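Side-chain contact in 2-C-methyl-D-erythritol 4-phosphate cytidylyltransferase (Neisseria gonorrhoeae, PDB 1VGW), which probably catalyses the transfer of a cytidylyl group from CTP to 2-C-methyl-D-erythritol 4-phosphate in the DXP route to isoprenoids: residues G99-A102 with E103-I107. Numbering follows the deposited sequence.
Sequences GLAA and ETDNI
D105 turns its carboxylate back over the backbone at the start of the turn, where OD2 accepts the amide of A102: N to OD2 is 2.7 Å and the N-H...O angle 173°, so the bond is short and nearly straight. The hydrogen arrives on the anti side of OD2, tilted out of the carboxylate plane. CG sits beside its own backbone N (chi1 -75°), which brings OD2 to the A102 amide and leaves A102 CB 3.5 Å from OD2. The second bond runs the other way, from D105 N to A102 O at 3.0 Å, with the donor above the carbonyl plane; it closes the type I beta turn A102-D105. The backbone N-H and C=O of A102 are thus both bonded to D105, one through its carboxylate and the other through its amide. Separately, A101 CB meets I107 CD1 at 4.4 Å, a loose apolar touch, and both side chains also rest on L95 of helix 84-98. At the corner of the turn, E103 CB lies 3.7 Å from A102 C. The other oxygen, D105 OD1, accepts the amide of K6, which tethers the turn to the chain just before strand 7-12. The arrangement joins helix 84-98 to strand 106-109 of the central sheet, away from the predicted active-site residues. Two backbone N-H groups, one on each oxygen, would be expected to favour the ionised form of this buried carboxylate.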
ATOM      1  N   GLY B  99       6.550 -28.110 -25.157  1.00 39.33           N
ATOM      2  CA  GLY B  99       7.576 -27.618 -26.051  1.00 38.75           C
ATOM      3  C   GLY B  99       7.422 -26.142 -26.370  1.00 39.09           C
ATOM      4  O   GLY B  99       8.248 -25.558 -27.106  1.00 38.53           O
ATOM      5  N   LEU B 100       6.408 -25.504 -25.789  1.00 37.85           N
ATOM      6  CA  LEU B 100       6.203 -24.058 -26.020  1.00 36.19           C
ATOM      7  C   LEU B 100       7.282 -23.242 -25.336  1.00 35.32           C
ATOM      8  O   LEU B 100       7.643 -22.121 -25.713  1.00 35.21           O
ATOM      9  CB  LEU B 100       4.795 -23.705 -25.592  1.00 37.95           C
ATOM     10  CG  LEU B 100       3.648 -24.122 -26.510  1.00 42.60           C
ATOM     11  CD1 LEU B 100       2.303 -23.892 -25.816  1.00 45.19           C
ATOM     12  CD2 LEU B 100       3.681 -23.352 -27.821  1.00 43.77           C
ATOM     13  N   ALA B 101       7.821 -23.736 -24.202  1.00 32.90           N
ATOM     14  CA  ALA B 101       8.893 -23.059 -23.526  1.00 32.45           C
ATOM     15  C   ALA B 101      10.178 -23.916 -23.499  1.00 32.69           C
ATOM     16  O   ALA B 101      10.046 -25.108 -23.236  1.00 33.24           O
ATOM     17  CB  ALA B 101       8.575 -22.868 -22.012  1.00 30.61           C
ATOM     18  N   ALA B 102      11.326 -23.282 -23.660  1.00 30.67           N
ATOM     19  CA  ALA B 102      12.590 -24.050 -23.435  1.00 29.95           C
ATOM     20  C   ALA B 102      13.011 -23.826 -21.976  1.00 31.12           C
ATOM     21  O   ALA B 102      12.663 -22.769 -21.367  1.00 28.67           O
ATOM     22  CB  ALA B 102      13.687 -23.507 -24.340  1.00 25.40           C
ATOM     23  N   GLU B 103      13.930 -24.672 -21.480  1.00 29.93           N
ATOM     24  CA  GLU B 103      14.426 -24.510 -20.112  1.00 28.28           C
ATOM     25  C   GLU B 103      14.856 -23.086 -19.816  1.00 27.63           C
ATOM     26  O   GLU B 103      14.727 -22.632 -18.662  1.00 27.47           O
ATOM     27  CB  GLU B 103      15.629 -25.431 -19.840  1.00 38.67           C
ATOM     28  CG  GLU B 103      15.325 -26.889 -19.589  1.00 41.09           C
ATOM     29  CD  GLU B 103      15.334 -27.283 -18.138  1.00 43.55           C
ATOM     30  OE1 GLU B 103      14.567 -28.197 -17.717  1.00 50.31           O
ATOM     31  OE2 GLU B 103      16.064 -26.694 -17.322  1.00 44.73           O
ATOM     32  N   THR B 104      15.454 -22.370 -20.763  1.00 25.86           N
ATOM     33  CA  THR B 104      15.951 -21.029 -20.528  1.00 24.69           C
ATOM     34  C   THR B 104      15.049 -19.878 -20.860  1.00 24.92           C
ATOM     35  O   THR B 104      15.498 -18.702 -20.732  1.00 25.66           O
ATOM     36  CB  THR B 104      17.322 -20.835 -21.294  1.00 25.45           C
ATOM     37  OG1 THR B 104      17.127 -21.361 -22.624  1.00 28.55           O
ATOM     38  CG2 THR B 104      18.414 -21.633 -20.622  1.00 20.66           C
ATOM     39  N   ASP B 105      13.852 -20.067 -21.389  1.00 25.53           N
ATOM     40  CA  ASP B 105      12.924 -18.955 -21.646  1.00 26.22           C
ATOM     41  C   ASP B 105      12.352 -18.421 -20.313  1.00 24.87           C
ATOM     42  O   ASP B 105      12.276 -19.171 -19.333  1.00 25.82           O
ATOM     43  CB  ASP B 105      11.727 -19.485 -22.461  1.00 25.20           C
ATOM     44  CG  ASP B 105      12.074 -19.743 -23.927  1.00 25.72           C
ATOM     45  OD1 ASP B 105      12.849 -18.993 -24.525  1.00 29.08           O
ATOM     46  OD2 ASP B 105      11.552 -20.731 -24.492  1.00 25.83           O
ATOM     47  N   ASN B 106      11.909 -17.197 -20.252  1.00 24.96           N
ATOM     48  CA  ASN B 106      11.330 -16.577 -19.078  1.00 27.37           C
ATOM     49  C   ASN B 106       9.812 -16.778 -18.928  1.00 28.14           C
ATOM     50  O   ASN B 106       9.042 -16.640 -19.901  1.00 28.97           O
ATOM     51  CB  ASN B 106      11.640 -15.062 -19.132  1.00 21.76           C
ATOM     52  CG  ASN B 106      13.096 -14.732 -19.093  1.00 24.99           C
ATOM     53  OD1 ASN B 106      13.871 -15.273 -18.297  1.00 24.41           O
ATOM     54  ND2 ASN B 106      13.574 -13.797 -19.936  1.00 20.54           N
ATOM     55  N   ILE B 107       9.356 -17.095 -17.718  1.00 29.02           N
ATOM     56  CA  ILE B 107       7.888 -17.247 -17.430  1.00 26.68           C
ATOM     57  C   ILE B 107       7.466 -16.099 -16.497  1.00 27.24           C
ATOM     58  O   ILE B 107       8.134 -15.974 -15.427  1.00 27.81           O
ATOM     59  CB  ILE B 107       7.635 -18.534 -16.674  1.00 27.26           C
ATOM     60  CG1 ILE B 107       8.184 -19.781 -17.363  1.00 24.89           C
ATOM     61  CG2 ILE B 107       6.165 -18.726 -16.283  1.00 28.79           C
ATOM     62  CD1 ILE B 107       7.593 -20.102 -18.716  1.00 27.54           C
TER